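Local structure of anthranilate synthase component I (Streptococcus pneumoniae serotype 4, 5KCK) at residues A[39-44]-A[131-136]; A[192-197]-A[432-437]; A[321-326]-A[342-347]; A[220-225]-A[412-417]. The protein belongs to the anthranilate synthase family, enzymes of mixed alpha/beta fold built around large antiparallel beta sheets. All coordinates share one frame; numbering follows the deposited sequence.

Interaction 1: residues A[39-44]-A[131-136]; sequences ARFSIL and VFDHKK
The F41 ring lies alongside the D133 carboxylate, both side chains pointing the same way, with F41 CE1 3.6 Å from D133 CG and the two planes turned 44° apart. They sit on one face of an antiparallel ladder in the small sheet made by strands 41-45, 128-133 and 138-144. F41 faces D133 as a non-hydrogen-bonded pair, and S42 faces F132 as a hydrogen-bonded one. S42 N donates to F132 O at 3.1 Å, while F132 N returns the bond to S42 O at 2.7 Å. On the F41 side, CD1 of that ring also meets V131 CG1 at 4.0 Å, and loop residue P88 packs on both side chains. Past the end of strand 128-133 the chain bends away, yet H134 N still reaches R40 O at 3.1 Å. A water there bridges D133 OD1 and K135 N, and also R40 O at a rather short distance. Strand 41-45 pairs along its other edge with a strand of the second subunit, so the sheet continues across the dimer interface. S42 and H134 meet on the face away from F41: H134 CG stands anti to the carbonyl carbon (chi1 -65°), and H134 NE2 donates to S42 OG at 2.8 Å, the oxygen 6° out of the ring plane. That same hydroxyl is also hydrogen-bonded to OE2 of E30 of the second subunit.

Interaction 2: residues A[192-197]-A[432-437]; sequences KFEGMV and IAQNEY
E194 starts its contact at CB, 3.9 Å from A433 CB, where the backbones of the two segments come nearest. Its CG, set anti to the carbonyl carbon (chi1 -61°), passes 4.0 Å from A433 O, and the extended chain then carries CD to within 3.8 Å of Q434 OE1. At the tip, E194 OE1 lies 3.0 Å from Q434 OE1, with carboxylate and amide planes almost perpendicular at 89°. As modelled, these are two acceptors and no hydrogen bond; the pairing is doubtful, because amide O and N are hard to tell apart in a map at this resolution. The Q434 chain bends at chi2 to bring its amide back toward the carboxylate. All this happens where helix 190-205 and helix 433-446 cross on one side of the antiparallel sheet containing strands 211-221 and 418-427, their local axes 9.0 Å apart at a signed angle of 119°, so the contact is short and centred on the small A433. V197 fills the other flank of that alanine, its CG1 3.8 Å from A433 CA. F193 lies deeper. One edge of its ring meets the backbone of the crossing helix in the ring plane, at E436 C and Y437 N, and CD2 reaches Y437 CB at 3.9 Å. V197 CG2 sits over one face of the F193 ring, toward the rim. From the sheet, L214 and Q216 touch F193, and I427 touches V197.

Interaction 3: residues A[321-326]-A[342-347]; sequences TSVQVT and SVVKGR
V323 and V344 meet on the packed face of this contact, V323 CG1 lying 4.1 Å from V344 CG1 as the two side chains cross at a slant. Both also rest on I314 of helix 297-316, which covers this face. V325 shares it and packs on R311 of the same helix, though it touches V344 more loosely. Close fit continues in the backbone: Q324 N donates to K345 O at 2.9 Å, nearly in line with the carbonyl, and K345 N answers to Q324 O at 3.0 Å. These belong to the beta hairpin of strands 324-333 and 338-347, in which Q324 and K345 form an antiparallel hydrogen-bonded pair and V325 and V344 a non-hydrogen-bonded one. Strand 324-333 is the outermost of its large sheet within the chain; strand 338-347 has strand 267-270 along its other side. Before the regular pairing begins, a side chain stands in for the backbone. S322 OG, held between its own backbone N and carbonyl carbon (chi1 74°), accepts from R347 N at 2.9 Å in a nearly straight bond of 169°; with E319 O, the hydroxyl has two hydrogen-bond partners. The face carrying Q324 and K345 is looser and more exposed. K345 leads its amine away from the partner strand to T269 OG1, and T326 CG2 comes only to 4.2 Å from K345 CD. The one close touch on this otherwise loose side is T326 OG1 against V343 CG1 at 3.4 Å. A glycerol, probably from the crystallisation liquor, is hydrogen-bonded to S322 O and, weakly, to Q324 OE1.

Interaction 4: residues A[220-225]-A[412-417]; sequences AEVTGN and MILKNQ
V222 and Q417 share the one hydrogen bond across this contact: V222 N donates to Q417 O at 3.1 Å, almost straight at 175° but with the donor 41° above the carbonyl plane. E221 CA passes near the same oxygen, Q417 O, at 3.7 Å. Van der Waals contact follows from the same approach. The V222 side chain reaches over the Q417 carbonyl with both methyls, CG2 3.4 Å from Q417 O and CG1 3.7 Å from Q417 C. Its first torsion (chi1 -62°) puts CG1 beside the backbone N and anti to the carbonyl carbon, and from there CG1 also meets L414 CG at 4.1 Å, the apolar part of the contact. A419, in the strand that follows Q417, touches both V222 and L414. The setting is the end of a curled antiparallel sheet in which strand 418-427 runs between 411-415 and 211-221. N416 and Q417 make the tight turn of the hairpin 411-415/418-427, both with left-handed backbone angles close to those of a type I' turn. A220 still bonds the backbone of A419; one step on, V222 N meets Q417 O in the turn. Polar side chains add to the turn itself, where K415 NZ is hydrogen-bonded to N416 OD1 at 3.2 Å. Outside it, N416 ND2 is hydrogen-bonded to I116 O and Y420 OH, and Q417 N to a glycerol, probably from the crystallisation liquor.

Interaction 1 lies in the N-terminal family region, whereas the other three share the C-terminal one. It is also the one that reaches the second subunit. Interactions 1 and 2 sit on opposite sides of the chain's centre, their own centres 42 Å apart, but interaction 1 comes within about 11 Å of interaction 3 at the nearest atoms. Interactions 2 and 4 have centres 27 Å apart and nearest atoms about 14 Å apart, and are linked directly: helix 190-205 of interaction 2 leads into strand 211-221 of interaction 4. In sequence, interaction 3 is nested inside the loop closed by interaction 4, itself nested inside that of interaction 2. Glycerol molecules lie beside interactions 3 and 4, whose centres are 41 Å apart.

Interaction 1: residues A[39-44]-A[131-136]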
loop_
_atom_site.group_PDB
_atom_site.type_symbol
_atom_site.label_atom_id
_atom_site.label_comp_id
_atom_site.label_asym_id
_atom_site.label_seq_id
_atom_site.Cartn_x
_atom_site.Cartn_y
_atom_site.Cartn_z
ATOM N N ALA A 39 -2.866 2.746 -3.256
ATOM C CA ALA A 39 -2.601 1.979 -4.469
ATOM C C ALA A 39 -3.826 1.160 -4.865
ATOM O O ALA A 39 -4.284 0.309 -4.099
ATOM C CB ALA A 39 -1.395 1.075 -4.272
ATOM N N ARG A 40 -4.353 1.418 -6.063
ATOM C CA ARG A 40 -5.554 0.746 -6.549
ATOM C C ARG A 40 -5.243 -0.158 -7.738
ATOM O O ARG A 40 -5.247 -1.383 -7.591
ATOM C CB ARG A 40 -6.630 1.776 -6.890
ATOM C CG ARG A 40 -8.039 1.239 -6.774
ATOM C CD ARG A 40 -8.997 2.336 -6.335
ATOM N NE ARG A 40 -8.532 2.980 -5.108
ATOM C CZ ARG A 40 -9.203 3.921 -4.450
ATOM N NH1 ARG A 40 -10.383 4.336 -4.898
ATOM N NH2 ARG A 40 -8.694 4.446 -3.342
ATOM N N PHE A 41 -4.957 0.400 -8.914
ATOM C CA PHE A 41 -4.752 -0.412 -10.110
ATOM C C PHE A 41 -3.551 0.089 -10.898
ATOM O O PHE A 41 -3.249 1.282 -10.907
ATOM C CB PHE A 41 -5.987 -0.417 -11.042
ATOM C CG PHE A 41 -7.202 -1.087 -10.447
ATOM C CD1 PHE A 41 -7.284 -2.470 -10.374
ATOM C CD2 PHE A 41 -8.263 -0.333 -9.966
ATOM C CE1 PHE A 41 -8.406 -3.096 -9.824
ATOM C CE2 PHE A 41 -9.388 -0.952 -9.413
ATOM C CZ PHE A 41 -9.458 -2.335 -9.344
ATOM N N SER A 42 -2.883 -0.841 -11.582
ATOM C CA SER A 42 -1.873 -0.515 -12.578
ATOM C C SER A 42 -2.178 -1.299 -13.844
ATOM O O SER A 42 -2.414 -2.510 -13.794
ATOM C CB SER A 42 -0.450 -0.833 -12.091
ATOM O OG SER A 42 -0.137 -0.115 -10.910
ATOM N N ILE A 43 -2.186 -0.605 -14.969
ATOM C CA ILE A 43 -2.422 -1.211 -16.265
ATOM C C ILE A 43 -1.123 -1.160 -17.046
ATOM O O ILE A 43 -0.480 -0.106 -17.136
ATOM C CB ILE A 43 -3.538 -0.496 -17.039
ATOM C CG1 ILE A 43 -4.828 -0.486 -16.230
ATOM C CG2 ILE A 43 -3.718 -1.145 -18.409
ATOM C CD1 ILE A 43 -5.715 0.680 -16.588
ATOM N N LEU A 44 -0.743 -2.300 -17.600
ATOM C CA LEU A 44 0.379 -2.415 -18.511
ATOM C C LEU A 44 -0.167 -3.037 -19.788
ATOM O O LEU A 44 -0.873 -4.051 -19.725
ATOM C CB LEU A 44 1.477 -3.275 -17.878
ATOM C CG LEU A 44 2.936 -3.055 -18.247
ATOM C CD1 LEU A 44 3.806 -3.784 -17.253
ATOM C CD2 LEU A 44 3.207 -3.549 -19.644
ATOM N N VAL A 131 -3.457 -6.262 -15.611
ATOM C CA VAL A 131 -4.028 -5.359 -14.622
ATOM C C VAL A 131 -3.538 -5.808 -13.252
ATOM O O VAL A 131 -3.764 -6.956 -12.849
ATOM C CB VAL A 131 -5.563 -5.334 -14.691
ATOM C CG1 VAL A 131 -6.129 -4.283 -13.737
ATOM C CG2 VAL A 131 -6.015 -5.053 -16.119
ATOM N N PHE A 132 -2.840 -4.918 -12.556
ATOM C CA PHE A 132 -2.429 -5.154 -11.176
ATOM C C PHE A 132 -3.561 -4.689 -10.268
ATOM O O PHE A 132 -3.828 -3.488 -10.168
ATOM C CB PHE A 132 -1.138 -4.406 -10.848
ATOM C CG PHE A 132 0.096 -4.983 -11.495
ATOM C CD1 PHE A 132 0.314 -4.838 -12.854
ATOM C CD2 PHE A 132 1.057 -5.641 -10.731
ATOM C CE1 PHE A 132 1.458 -5.362 -13.453
ATOM C CE2 PHE A 132 2.199 -6.165 -11.320
ATOM C CZ PHE A 132 2.398 -6.027 -12.684
ATOM N N ASP A 133 -4.237 -5.631 -9.617
ATOM C CA ASP A 133 -5.252 -5.297 -8.619
ATOM C C ASP A 133 -4.534 -5.268 -7.276
ATOM O O ASP A 133 -4.446 -6.275 -6.568
ATOM C CB ASP A 133 -6.398 -6.303 -8.645
ATOM C CG ASP A 133 -7.558 -5.911 -7.730
ATOM O OD1 ASP A 133 -7.398 -5.011 -6.878
ATOM O OD2 ASP A 133 -8.636 -6.523 -7.859
ATOM N N HIS A 134 -4.002 -4.092 -6.931
ATOM C CA HIS A 134 -3.149 -3.980 -5.752
ATOM C C HIS A 134 -3.906 -4.268 -4.467
ATOM O O HIS A 134 -3.328 -4.826 -3.528
ATOM C CB HIS A 134 -2.510 -2.591 -5.683
ATOM C CG HIS A 134 -1.563 -2.312 -6.805
ATOM N ND1 HIS A 134 -0.441 -3.079 -7.038
ATOM C CD2 HIS A 134 -1.580 -1.367 -7.776
ATOM C CE1 HIS A 134 0.197 -2.613 -8.097
ATOM N NE2 HIS A 134 -0.474 -1.574 -8.564
ATOM N N LYS A 135 -5.190 -3.909 -4.397
ATOM C CA LYS A 135 -5.938 -4.163 -3.170
ATOM C C LYS A 135 -6.031 -5.657 -2.885
ATOM O O LYS A 135 -5.843 -6.089 -1.742
ATOM C CB LYS A 135 -7.330 -3.540 -3.257
ATOM C CG LYS A 135 -8.017 -3.386 -1.915
ATOM C CD LYS A 135 -9.203 -2.440 -2.012
ATOM C CE LYS A 135 -9.841 -2.210 -0.651
ATOM N NZ LYS A 135 -10.325 -3.484 -0.059
ATOM N N LYS A 136 -6.299 -6.461 -3.915
ATOM C CA LYS A 136 -6.362 -7.910 -3.783
ATOM C C LYS A 136 -5.004 -8.585 -3.956
ATOM O O LYS A 136 -4.907 -9.799 -3.744
ATOM C CB LYS A 136 -7.342 -8.492 -4.810
ATOM C CG LYS A 136 -8.766 -7.968 -4.713
ATOM C CD LYS A 136 -9.516 -8.606 -3.559
ATOM C CE LYS A 136 -11.007 -8.313 -3.649
ATOM N NZ LYS A 136 -11.543 -8.656 -4.999
HETATM O O HOH W 1 -6.955 -2.558 -6.166
#

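Interaction 2: residues A[192-197]-A[432-437]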
loop_
_atom_site.group_PDB
_atom_site.type_symbol
_atom_site.label_atom_id
_atom_site.label_comp_id
_atom_site.label_asym_id
_atom_site.label_seq_id
_atom_site.Cartn_x
_atom_site.Cartn_y
_atom_site.Cartn_z
ATOM N N LYS A 192 9.046 38.888 -21.285
ATOM C CA LYS A 192 7.996 38.694 -22.281
ATOM C C LYS A 192 6.779 38.008 -21.669
ATOM O O LYS A 192 5.637 38.377 -21.971
ATOM C CB LYS A 192 8.521 37.889 -23.469
ATOM C CG LYS A 192 8.415 38.635 -24.793
ATOM C CD LYS A 192 8.566 37.708 -25.996
ATOM C CE LYS A 192 7.257 37.017 -26.353
ATOM N NZ LYS A 192 6.171 37.987 -26.685
ATOM N N PHE A 193 6.997 37.006 -20.808
ATOM C CA PHE A 193 5.872 36.395 -20.105
ATOM C C PHE A 193 5.167 37.413 -19.223
ATOM O O PHE A 193 3.933 37.442 -19.157
ATOM C CB PHE A 193 6.333 35.201 -19.266
ATOM C CG PHE A 193 5.205 34.479 -18.575
ATOM C CD1 PHE A 193 4.339 33.666 -19.294
ATOM C CD2 PHE A 193 4.999 34.627 -17.210
ATOM C CE1 PHE A 193 3.288 33.003 -18.665
ATOM C CE2 PHE A 193 3.955 33.973 -16.575
ATOM C CZ PHE A 193 3.099 33.155 -17.305
ATOM N N GLU A 194 5.933 38.266 -18.541
ATOM C CA GLU A 194 5.313 39.275 -17.693
ATOM C C GLU A 194 4.522 40.279 -18.518
ATOM O O GLU A 194 3.496 40.786 -18.054
ATOM C CB GLU A 194 6.382 39.962 -16.847
ATOM C CG GLU A 194 7.119 38.994 -15.927
ATOM C CD GLU A 194 8.209 39.658 -15.113
ATOM O OE1 GLU A 194 7.930 40.064 -13.967
ATOM O OE2 GLU A 194 9.344 39.777 -15.621
ATOM N N GLY A 195 4.961 40.554 -19.748
ATOM C CA GLY A 195 4.162 41.379 -20.640
ATOM C C GLY A 195 2.875 40.701 -21.082
ATOM O O GLY A 195 1.845 41.360 -21.247
HETATM N N MSE A 196 2.914 39.387 -21.295
HETATM C CA MSE A 196 1.702 38.636 -21.632
HETATM C C MSE A 196 0.704 38.667 -20.484
HETATM O O MSE A 196 -0.482 38.895 -20.701
HETATM C CB MSE A 196 2.015 37.179 -21.970
HETATM C CG MSE A 196 2.928 36.963 -23.153
HETATM SE SE MSE A 196 3.435 35.076 -23.258
HETATM C CE MSE A 196 4.766 35.198 -24.676
ATOM N N VAL A 197 1.194 38.408 -19.267
ATOM C CA VAL A 197 0.357 38.525 -18.076
ATOM C C VAL A 197 -0.287 39.904 -18.020
ATOM O O VAL A 197 -1.491 40.040 -17.771
ATOM C CB VAL A 197 1.181 38.243 -16.807
ATOM C CG1 VAL A 197 0.340 38.510 -15.559
ATOM C CG2 VAL A 197 1.707 36.818 -16.822
ATOM N N ILE A 432 -0.207 39.855 -10.067
ATOM C CA ILE A 432 1.113 40.478 -10.102
ATOM C C ILE A 432 1.983 39.652 -11.037
ATOM O O ILE A 432 2.191 38.454 -10.805
ATOM C CB ILE A 432 1.734 40.561 -8.702
ATOM C CG1 ILE A 432 0.799 41.308 -7.753
ATOM C CG2 ILE A 432 3.105 41.223 -8.766
ATOM C CD1 ILE A 432 1.089 41.044 -6.298
ATOM N N ALA A 433 2.501 40.294 -12.085
ATOM C CA ALA A 433 3.145 39.557 -13.169
ATOM C C ALA A 433 4.353 38.770 -12.675
ATOM O O ALA A 433 4.583 37.636 -13.111
ATOM C CB ALA A 433 3.549 40.521 -14.283
ATOM N N GLN A 434 5.132 39.358 -11.764
ATOM C CA GLN A 434 6.316 38.684 -11.239
ATOM C C GLN A 434 5.937 37.449 -10.432
ATOM O O GLN A 434 6.595 36.407 -10.539
ATOM C CB GLN A 434 7.133 39.658 -10.384
ATOM C CG GLN A 434 8.335 39.034 -9.698
ATOM C CD GLN A 434 9.381 38.542 -10.682
ATOM O OE1 GLN A 434 9.692 39.215 -11.666
ATOM N NE2 GLN A 434 9.928 37.360 -10.421
ATOM N N ASN A 435 4.884 37.548 -9.616
ATOM C CA ASN A 435 4.421 36.388 -8.860
ATOM C C ASN A 435 3.972 35.265 -9.787
ATOM O O ASN A 435 4.232 34.088 -9.517
ATOM C CB ASN A 435 3.280 36.786 -7.924
ATOM C CG ASN A 435 3.719 37.757 -6.853
ATOM O OD1 ASN A 435 4.835 38.277 -6.889
ATOM N ND2 ASN A 435 2.837 38.016 -5.891
ATOM N N GLU A 436 3.301 35.605 -10.886
ATOM C CA GLU A 436 2.798 34.574 -11.783
ATOM C C GLU A 436 3.904 33.962 -12.637
ATOM O O GLU A 436 3.815 32.785 -13.007
ATOM C CB GLU A 436 1.690 35.149 -12.665
ATOM C CG GLU A 436 0.624 35.929 -11.900
ATOM C CD GLU A 436 -0.323 35.061 -11.071
ATOM O OE1 GLU A 436 -1.496 35.476 -10.901
ATOM O OE2 GLU A 436 0.085 33.982 -10.584
ATOM N N TYR A 437 4.942 34.733 -12.970
ATOM C CA TYR A 437 6.119 34.134 -13.586
ATOM C C TYR A 437 6.753 33.114 -12.651
ATOM O O TYR A 437 7.109 32.007 -13.074
ATOM C CB TYR A 437 7.134 35.216 -13.961
ATOM C CG TYR A 437 8.519 34.669 -14.219
ATOM C CD1 TYR A 437 8.832 34.063 -15.425
ATOM C CD2 TYR A 437 9.514 34.758 -13.250
ATOM C CE1 TYR A 437 10.100 33.558 -15.667
ATOM C CE2 TYR A 437 10.777 34.262 -13.478
ATOM C CZ TYR A 437 11.068 33.662 -14.687
ATOM O OH TYR A 437 12.331 33.165 -14.912
#

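Interaction 3: residues A[321-326]-A[342-347]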
loop_
_atom_site.group_PDB
_atom_site.type_symbol
_atom_site.label_atom_id
_atom_site.label_comp_id
_atom_site.label_asym_id
_atom_site.label_seq_id
_atom_site.Cartn_x
_atom_site.Cartn_y
_atom_site.Cartn_z
ATOM N N THR A 321 -32.129 16.449 -14.460
ATOM C CA THR A 321 -32.402 16.293 -13.037
ATOM C C THR A 321 -31.632 15.136 -12.414
ATOM O O THR A 321 -31.935 14.745 -11.284
ATOM C CB THR A 321 -33.904 16.125 -12.792
ATOM O OG1 THR A 321 -34.352 14.888 -13.361
ATOM C CG2 THR A 321 -34.663 17.280 -13.424
ATOM N N SER A 322 -30.646 14.584 -13.120
ATOM C CA SER A 322 -29.764 13.576 -12.549
ATOM C C SER A 322 -28.439 14.155 -12.075
ATOM O O SER A 322 -27.677 13.442 -11.417
ATOM C CB SER A 322 -29.487 12.461 -13.567
ATOM O OG SER A 322 -28.594 12.912 -14.578
ATOM N N VAL A 323 -28.149 15.421 -12.391
ATOM C CA VAL A 323 -26.904 16.049 -11.957
ATOM C C VAL A 323 -26.913 16.228 -10.444
ATOM O O VAL A 323 -27.838 16.827 -9.878
ATOM C CB VAL A 323 -26.698 17.393 -12.667
ATOM C CG1 VAL A 323 -25.392 18.022 -12.212
ATOM C CG2 VAL A 323 -26.705 17.204 -14.176
ATOM N N GLN A 324 -25.878 15.708 -9.783
ATOM C CA GLN A 324 -25.777 15.735 -8.329
ATOM C C GLN A 324 -24.371 16.143 -7.927
ATOM O O GLN A 324 -23.393 15.617 -8.462
ATOM C CB GLN A 324 -26.097 14.368 -7.703
ATOM C CG GLN A 324 -27.422 13.733 -8.123
ATOM C CD GLN A 324 -27.706 12.454 -7.343
ATOM O OE1 GLN A 324 -26.785 11.747 -6.947
ATOM N NE2 GLN A 324 -28.983 12.165 -7.105
ATOM N N VAL A 325 -24.280 17.077 -6.985
ATOM C CA VAL A 325 -23.030 17.397 -6.310
ATOM C C VAL A 325 -23.005 16.525 -5.061
ATOM O O VAL A 325 -23.707 16.799 -4.089
ATOM C CB VAL A 325 -22.926 18.886 -5.981
ATOM C CG1 VAL A 325 -21.609 19.185 -5.264
ATOM C CG2 VAL A 325 -23.042 19.703 -7.257
ATOM N N THR A 326 -22.232 15.440 -5.108
ATOM C CA THR A 326 -22.319 14.395 -4.092
ATOM C C THR A 326 -21.308 14.580 -2.987
ATOM O O THR A 326 -21.438 13.961 -1.925
ATOM C CB THR A 326 -22.104 13.013 -4.712
ATOM O OG1 THR A 326 -20.757 12.911 -5.190
ATOM C CG2 THR A 326 -23.078 12.782 -5.872
ATOM N N SER A 342 -14.420 18.561 -4.823
ATOM C CA SER A 342 -15.834 18.248 -4.981
ATOM C C SER A 342 -16.007 17.155 -6.029
ATOM O O SER A 342 -15.108 16.887 -6.835
ATOM C CB SER A 342 -16.650 19.483 -5.387
ATOM O OG SER A 342 -16.585 20.505 -4.412
ATOM N N VAL A 343 -17.194 16.549 -6.029
ATOM C CA VAL A 343 -17.564 15.512 -6.989
ATOM C C VAL A 343 -18.906 15.883 -7.617
ATOM O O VAL A 343 -19.876 16.174 -6.906
ATOM C CB VAL A 343 -17.633 14.121 -6.322
ATOM C CG1 VAL A 343 -18.064 13.054 -7.319
ATOM C CG2 VAL A 343 -16.278 13.756 -5.705
ATOM N N VAL A 344 -18.952 15.887 -8.947
ATOM C CA VAL A 344 -20.172 16.132 -9.709
ATOM C C VAL A 344 -20.428 14.918 -10.590
ATOM O O VAL A 344 -19.503 14.417 -11.243
ATOM C CB VAL A 344 -20.067 17.406 -10.566
ATOM C CG1 VAL A 344 -21.444 17.762 -11.156
ATOM C CG2 VAL A 344 -19.495 18.557 -9.750
ATOM N N LYS A 345 -21.676 14.448 -10.608
ATOM C CA LYS A 345 -22.056 13.264 -11.366
ATOM C C LYS A 345 -23.376 13.505 -12.085
ATOM O O LYS A 345 -24.239 14.248 -11.602
ATOM C CB LYS A 345 -22.204 12.026 -10.466
ATOM C CG LYS A 345 -20.904 11.514 -9.876
ATOM C CD LYS A 345 -21.159 10.429 -8.832
ATOM C CE LYS A 345 -19.859 9.779 -8.388
ATOM N NZ LYS A 345 -19.128 9.184 -9.566
ATOM N N GLY A 346 -23.533 12.844 -13.231
ATOM C CA GLY A 346 -24.808 12.824 -13.927
ATOM C C GLY A 346 -24.964 11.568 -14.760
ATOM O O GLY A 346 -23.994 10.857 -15.038
ATOM N N ARG A 347 -26.204 11.314 -15.179
ATOM C CA ARG A 347 -26.529 10.148 -15.998
ATOM C C ARG A 347 -26.497 10.533 -17.478
ATOM O O ARG A 347 -27.367 11.262 -17.959
ATOM C CB ARG A 347 -27.890 9.587 -15.600
ATOM C CG ARG A 347 -28.247 8.278 -16.285
ATOM C CD ARG A 347 -29.574 7.734 -15.763
ATOM N NE ARG A 347 -29.575 7.643 -14.301
ATOM C CZ ARG A 347 -29.033 6.639 -13.610
ATOM N NH1 ARG A 347 -28.441 5.636 -14.247
ATOM N NH2 ARG A 347 -29.076 6.642 -12.281
#

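Interaction 4: residues A[220-225]-A[412-417]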
loop_
_atom_site.group_PDB
_atom_site.type_symbol
_atom_site.label_atom_id
_atom_site.label_comp_id
_atom_site.label_asym_id
_atom_site.label_seq_id
_atom_site.Cartn_x
_atom_site.Cartn_y
_atom_site.Cartn_z
ATOM N N ALA A 220 15.027 20.758 -21.862
ATOM C CA ALA A 220 16.425 20.415 -21.651
ATOM C C ALA A 220 16.822 19.267 -22.566
ATOM O O ALA A 220 15.992 18.429 -22.933
ATOM C CB ALA A 220 16.696 20.010 -20.198
ATOM N N GLU A 221 18.105 19.236 -22.921
ATOM C CA GLU A 221 18.679 18.070 -23.579
ATOM C C GLU A 221 18.559 16.853 -22.670
ATOM O O GLU A 221 18.969 16.898 -21.507
ATOM C CB GLU A 221 20.148 18.332 -23.905
ATOM C CG GLU A 221 20.395 19.502 -24.828
ATOM C CD GLU A 221 21.871 19.822 -24.947
ATOM O OE1 GLU A 221 22.461 20.271 -23.943
ATOM O OE2 GLU A 221 22.447 19.608 -26.036
ATOM N N VAL A 222 17.992 15.762 -23.192
ATOM C CA VAL A 222 17.744 14.597 -22.345
ATOM C C VAL A 222 19.071 14.017 -21.884
ATOM O O VAL A 222 20.007 13.852 -22.675
ATOM C CB VAL A 222 16.895 13.535 -23.065
ATOM C CG1 VAL A 222 15.535 14.091 -23.419
ATOM C CG2 VAL A 222 17.601 13.003 -24.315
ATOM N N THR A 223 19.166 13.743 -20.592
ATOM C CA THR A 223 20.274 12.997 -20.026
ATOM C C THR A 223 19.691 11.991 -19.048
ATOM O O THR A 223 18.634 12.223 -18.455
ATOM C CB THR A 223 21.292 13.916 -19.334
ATOM O OG1 THR A 223 22.288 13.126 -18.674
ATOM C CG2 THR A 223 20.603 14.813 -18.316
ATOM N N GLY A 224 20.364 10.866 -18.908
ATOM C CA GLY A 224 19.853 9.822 -18.055
ATOM C C GLY A 224 18.781 8.991 -18.736
ATOM O O GLY A 224 18.570 9.038 -19.950
ATOM N N ASN A 225 18.076 8.224 -17.906
ATOM C CA ASN A 225 17.124 7.219 -18.352
ATOM C C ASN A 225 15.704 7.703 -18.097
ATOM O O ASN A 225 15.357 7.996 -16.942
ATOM C CB ASN A 225 17.392 5.906 -17.610
ATOM C CG ASN A 225 16.581 4.732 -18.143
ATOM O OD1 ASN A 225 15.478 4.890 -18.665
ATOM N ND2 ASN A 225 17.130 3.535 -17.988
HETATM N N MSE A 412 5.490 15.494 -18.676
HETATM C CA MSE A 412 6.700 15.747 -19.442
HETATM C C MSE A 412 6.665 15.044 -20.807
HETATM O O MSE A 412 6.240 13.896 -20.917
HETATM C CB MSE A 412 7.923 15.299 -18.630
HETATM C CG MSE A 412 9.260 15.447 -19.319
HETATM SE SE MSE A 412 10.722 14.681 -18.226
HETATM C CE MSE A 412 10.652 15.950 -16.732
ATOM N N ILE A 413 7.126 15.735 -21.844
ATOM C CA ILE A 413 7.222 15.180 -23.189
ATOM C C ILE A 413 8.695 14.991 -23.517
ATOM O O ILE A 413 9.481 15.945 -23.443
ATOM C CB ILE A 413 6.562 16.092 -24.238
ATOM C CG1 ILE A 413 5.189 16.583 -23.765
ATOM C CG2 ILE A 413 6.484 15.382 -25.579
ATOM C CD1 ILE A 413 4.265 15.482 -23.357
ATOM N N LEU A 414 9.059 13.776 -23.918
ATOM C CA LEU A 414 10.408 13.466 -24.390
ATOM C C LEU A 414 10.355 13.266 -25.899
ATOM O O LEU A 414 9.770 12.292 -26.382
ATOM C CB LEU A 414 10.968 12.228 -23.697
ATOM C CG LEU A 414 11.830 12.559 -22.480
ATOM C CD1 LEU A 414 11.009 13.226 -21.413
ATOM C CD2 LEU A 414 12.470 11.314 -21.947
ATOM N N LYS A 415 10.967 14.186 -26.634
ATOM C CA LYS A 415 10.948 14.146 -28.089
ATOM C C LYS A 415 12.057 15.052 -28.602
ATOM O O LYS A 415 12.432 16.023 -27.940
ATOM C CB LYS A 415 9.583 14.591 -28.633
ATOM C CG LYS A 415 9.345 14.312 -30.109
ATOM C CD LYS A 415 7.950 14.768 -30.528
ATOM C CE LYS A 415 7.655 14.380 -31.968
ATOM N NZ LYS A 415 8.758 14.764 -32.906
ATOM N N ASN A 416 12.577 14.726 -29.787
ATOM C CA ASN A 416 13.627 15.523 -30.427
ATOM C C ASN A 416 14.880 15.590 -29.558
ATOM O O ASN A 416 15.613 16.582 -29.582
ATOM C CB ASN A 416 13.132 16.937 -30.757
ATOM C CG ASN A 416 11.759 16.938 -31.409
ATOM O OD1 ASN A 416 11.510 16.199 -32.360
ATOM N ND2 ASN A 416 10.854 17.766 -30.888
ATOM N N GLN A 417 15.108 14.544 -28.764
ATOM C CA GLN A 417 16.229 14.460 -27.827
ATOM C C GLN A 417 16.168 15.541 -26.749
ATOM O O GLN A 417 17.190 15.888 -26.149
ATOM C CB GLN A 417 17.568 14.511 -28.573
ATOM C CG GLN A 417 17.650 13.563 -29.764
ATOM C CD GLN A 417 18.108 12.173 -29.372
ATOM O OE1 GLN A 417 17.358 11.199 -29.482
ATOM N NE2 GLN A 417 19.356 12.071 -28.922
#